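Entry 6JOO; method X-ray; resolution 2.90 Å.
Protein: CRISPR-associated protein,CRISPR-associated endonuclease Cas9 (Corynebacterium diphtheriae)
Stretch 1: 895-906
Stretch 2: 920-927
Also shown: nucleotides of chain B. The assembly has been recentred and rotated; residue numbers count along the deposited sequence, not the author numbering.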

# COMPACT_ATOMS: atom_id res chain seq x y z
N LEU A 895 -22.40 28.97 4.89
CA LEU A 895 -21.16 29.04 5.64
C LEU A 895 -20.29 30.21 5.19
O LEU A 895 -19.76 30.96 6.02
CB LEU A 895 -20.39 27.72 5.50
CG LEU A 895 -18.97 27.66 6.03
CD1 LEU A 895 -18.96 27.71 7.55
CD2 LEU A 895 -18.25 26.42 5.54
N PHE A 896 -20.14 30.38 3.88
CA PHE A 896 -19.21 31.39 3.38
C PHE A 896 -19.82 32.78 3.38
O PHE A 896 -19.09 33.78 3.39
CB PHE A 896 -18.76 31.01 1.97
CG PHE A 896 -17.81 29.85 1.94
CD1 PHE A 896 -16.83 29.72 2.91
CD2 PHE A 896 -17.90 28.88 0.95
CE1 PHE A 896 -15.95 28.66 2.89
CE2 PHE A 896 -17.03 27.81 0.93
CZ PHE A 896 -16.05 27.70 1.90
N SER A 897 -21.15 32.87 3.38
CA SER A 897 -21.79 34.18 3.35
C SER A 897 -21.77 34.84 4.72
O SER A 897 -21.52 36.05 4.83
CB SER A 897 -23.22 34.05 2.84
OG SER A 897 -23.24 33.45 1.56
N ASP A 898 -22.01 34.07 5.78
CA ASP A 898 -22.16 34.60 7.13
C ASP A 898 -21.18 33.98 8.13
O ASP A 898 -21.34 34.19 9.34
CB ASP A 898 -23.59 34.41 7.62
CG ASP A 898 -24.62 35.05 6.71
OD1 ASP A 898 -24.36 36.16 6.19
OD2 ASP A 898 -25.70 34.45 6.50
N GLY A 899 -20.18 33.24 7.66
CA GLY A 899 -19.28 32.56 8.57
C GLY A 899 -17.94 33.23 8.72
O GLY A 899 -17.18 32.91 9.64
N ASN A 900 -17.63 34.16 7.81
CA ASN A 900 -16.36 34.87 7.81
C ASN A 900 -15.19 33.88 7.86
O ASN A 900 -14.37 33.89 8.77
CB ASN A 900 -16.30 35.87 8.97
CG ASN A 900 -15.27 36.95 8.76
OD1 ASN A 900 -15.09 37.44 7.65
ND2 ASN A 900 -14.60 37.34 9.83
N VAL A 901 -15.15 33.03 6.84
CA VAL A 901 -14.27 31.86 6.83
C VAL A 901 -12.93 32.23 6.19
O VAL A 901 -12.89 32.92 5.17
CB VAL A 901 -14.94 30.69 6.08
CG1 VAL A 901 -14.00 29.49 6.01
CG2 VAL A 901 -16.25 30.31 6.75
N THR A 902 -11.85 31.76 6.80
CA THR A 902 -10.49 31.92 6.29
C THR A 902 -9.83 30.56 6.21
O THR A 902 -9.85 29.79 7.18
CB THR A 902 -9.66 32.85 7.19
OG1 THR A 902 -10.39 34.06 7.45
CG2 THR A 902 -8.34 33.19 6.53
N VAL A 903 -9.25 30.25 5.05
CA VAL A 903 -8.51 29.01 4.84
C VAL A 903 -7.07 29.23 5.29
O VAL A 903 -6.40 30.15 4.81
CB VAL A 903 -8.58 28.59 3.36
CG1 VAL A 903 -7.92 27.24 3.14
CG2 VAL A 903 -10.02 28.58 2.88
N VAL A 904 -6.60 28.38 6.19
CA VAL A 904 -5.32 28.58 6.87
C VAL A 904 -4.34 27.50 6.43
O VAL A 904 -4.61 26.31 6.61
CB VAL A 904 -5.50 28.58 8.40
CG1 VAL A 904 -4.17 28.82 9.10
CG2 VAL A 904 -6.51 29.62 8.80
N ARG A 905 -3.22 27.92 5.85
CA ARG A 905 -2.12 27.04 5.50
C ARG A 905 -0.90 27.42 6.33
O ARG A 905 -0.66 28.61 6.57
CB ARG A 905 -1.79 27.11 4.01
CG ARG A 905 -2.67 26.24 3.12
CD ARG A 905 -4.10 26.74 3.03
NE ARG A 905 -4.94 25.86 2.23
CZ ARG A 905 -5.33 26.11 0.98
NH1 ARG A 905 -6.09 25.24 0.33
NH2 ARG A 905 -4.97 27.24 0.38
N ARG A 906 -0.13 26.43 6.75
CA ARG A 906 0.98 26.64 7.67
C ARG A 906 2.26 26.02 7.14
O ARG A 906 2.24 25.13 6.28
CB ARG A 906 0.67 26.07 9.07
CG ARG A 906 -0.65 26.52 9.66
CD ARG A 906 -0.92 25.89 11.02
NE ARG A 906 -2.18 26.35 11.60
CZ ARG A 906 -2.32 27.48 12.29
NH1 ARG A 906 -1.27 28.27 12.48
NH2 ARG A 906 -3.50 27.82 12.78
N LEU A 920 3.66 27.70 -2.92
CA LEU A 920 3.10 26.73 -2.00
C LEU A 920 1.70 27.16 -1.57
O LEU A 920 1.32 28.32 -1.76
CB LEU A 920 4.01 26.58 -0.78
CG LEU A 920 5.38 25.95 -1.04
CD1 LEU A 920 6.09 25.59 0.26
CD2 LEU A 920 5.25 24.73 -1.94
N PRO A 921 0.89 26.24 -1.05
CA PRO A 921 -0.45 26.63 -0.59
C PRO A 921 -0.38 27.78 0.40
O PRO A 921 0.48 27.82 1.28
CB PRO A 921 -0.99 25.35 0.06
CG PRO A 921 -0.27 24.25 -0.64
CD PRO A 921 1.10 24.79 -0.93
N VAL A 922 -1.30 28.73 0.24
CA VAL A 922 -1.24 29.99 0.97
C VAL A 922 -2.58 30.29 1.63
O VAL A 922 -3.64 29.88 1.13
CB VAL A 922 -0.79 31.15 0.04
CG1 VAL A 922 -1.91 32.17 -0.18
CG2 VAL A 922 0.46 31.80 0.58
N THR A 923 -2.53 30.98 2.76
CA THR A 923 -3.74 31.35 3.49
C THR A 923 -4.51 32.41 2.73
O THR A 923 -3.94 33.41 2.28
CB THR A 923 -3.37 31.86 4.89
OG1 THR A 923 -2.96 30.76 5.71
CG2 THR A 923 -4.56 32.58 5.53
N TRP A 924 -5.82 32.20 2.58
CA TRP A 924 -6.68 33.14 1.88
C TRP A 924 -8.03 33.20 2.58
O TRP A 924 -8.40 32.29 3.33
CB TRP A 924 -6.86 32.77 0.40
CG TRP A 924 -7.45 31.41 0.18
CD1 TRP A 924 -6.84 30.20 0.36
CD2 TRP A 924 -8.78 31.12 -0.27
NE1 TRP A 924 -7.71 29.18 0.05
CE2 TRP A 924 -8.90 29.72 -0.34
CE3 TRP A 924 -9.88 31.91 -0.63
CZ2 TRP A 924 -10.08 29.09 -0.75
CZ3 TRP A 924 -11.04 31.29 -1.03
CH2 TRP A 924 -11.13 29.89 -1.09
N LYS A 925 -8.75 34.29 2.35
CA LYS A 925 -10.02 34.57 3.00
C LYS A 925 -11.14 34.46 1.99
O LYS A 925 -11.06 35.03 0.89
CB LYS A 925 -10.01 35.95 3.65
CG LYS A 925 -11.27 36.30 4.41
CD LYS A 925 -11.08 37.55 5.25
CE LYS A 925 -12.21 37.72 6.24
NZ LYS A 925 -11.94 38.80 7.23
N VAL A 926 -12.20 33.73 2.35
CA VAL A 926 -13.34 33.53 1.46
C VAL A 926 -14.24 34.76 1.58
O VAL A 926 -14.91 34.96 2.59
CB VAL A 926 -14.11 32.25 1.82
CG1 VAL A 926 -15.17 31.97 0.77
CG2 VAL A 926 -13.15 31.08 1.94
N GLN A 927 -14.24 35.60 0.54
CA GLN A 927 -15.06 36.80 0.51
C GLN A 927 -15.17 37.36 -0.91
O GLN A 927 -14.43 36.96 -1.81
CB GLN A 927 -14.50 37.88 1.44
CG GLN A 927 -13.16 38.42 0.98
CD GLN A 927 -12.61 39.51 1.88
OE1 GLN A 927 -13.26 39.94 2.83
NE2 GLN A 927 -11.39 39.96 1.58
OXT GLN A 927 -15.99 38.24 -1.18
P C B 78 1.65 15.83 -1.93
OP1 C B 78 0.78 15.23 -2.96
OP2 C B 78 3.12 15.64 -2.02
O5' C B 78 1.37 17.40 -1.89
C5' C B 78 1.66 18.17 -0.74
C4' C B 78 1.78 19.64 -1.08
O4' C B 78 1.93 20.41 0.13
C3' C B 78 2.97 20.03 -1.93
O3' C B 78 2.71 19.83 -3.31
C2' C B 78 3.18 21.51 -1.58
O2' C B 78 2.39 22.34 -2.41
C1' C B 78 2.65 21.59 -0.14
N1 C B 78 3.71 21.77 0.87
C2 C B 78 3.45 22.69 1.89
O2 C B 78 2.36 23.28 1.89
N3 C B 78 4.38 22.91 2.85
C4 C B 78 5.54 22.25 2.80
N4 C B 78 6.44 22.49 3.76
C5 C B 78 5.83 21.32 1.76
C6 C B 78 4.90 21.11 0.82

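Where the main-chain pairing gives out, a side chain takes over: Arg905 N donates to Thr923 OG1 at 2.9 Å, nearly straight (167°), so a threonine hydroxyl accepts the amide hydrogen in place of a carbonyl. The same arginine reaches back to the second stretch: Arg905 NH2 donates to Val922 O at 3.0 Å with the carbonyl near the guanidinium plane, while Arg905 CG packs on Pro921 CB at 3.6 Å. Arg905 thus touches three consecutive residues, Pro921, Val922 and Thr923. Arg905 NH2 also lies 3.4 Å from Trp924 NE1 at the edge of the indole; both are donors, so this is proximity and not a hydrogen bond.

The regular part of the contact is a short antiparallel ladder. Val903 and Trp924 form its hydrogen-bonded pair, with Val903 N to Trp924 O at 2.8 Å and Trp924 N to Val903 O at 3.1 Å. Val926 N to Val901 O, 3.0 Å, extends the pairing beyond the non-hydrogen-bonded pair Thr902 and Lys925. Val903 O receives a further CA-H contact from Thr923 CA at 3.2 Å.

Side chains of Val903 and Trp924 share one face of the sheet. With chi1 near +60° (p), the indole folds back over its partner: Val903 CB sits 3.8 Å from the centroid of the five-membered ring, and Val903 CG2 approaches Trp924 CE2 at 3.6 Å. Val926, pointing toward the first stretch, continues the apolar packing. Val926 CG2 lies 4.1 Å from Val903 CG2, and Val926 CG1 stands over the Phe896 ring, 3.8 Å from its centroid, tying the helix to the chain terminus. Thr902 and Lys925 occupy the other face; the extended lysine brings Lys925 CE within 3.2 Å of Asn900 OD1. At the far end, Pro921 CD meets the ribose O2' of C78 at 3.1 Å.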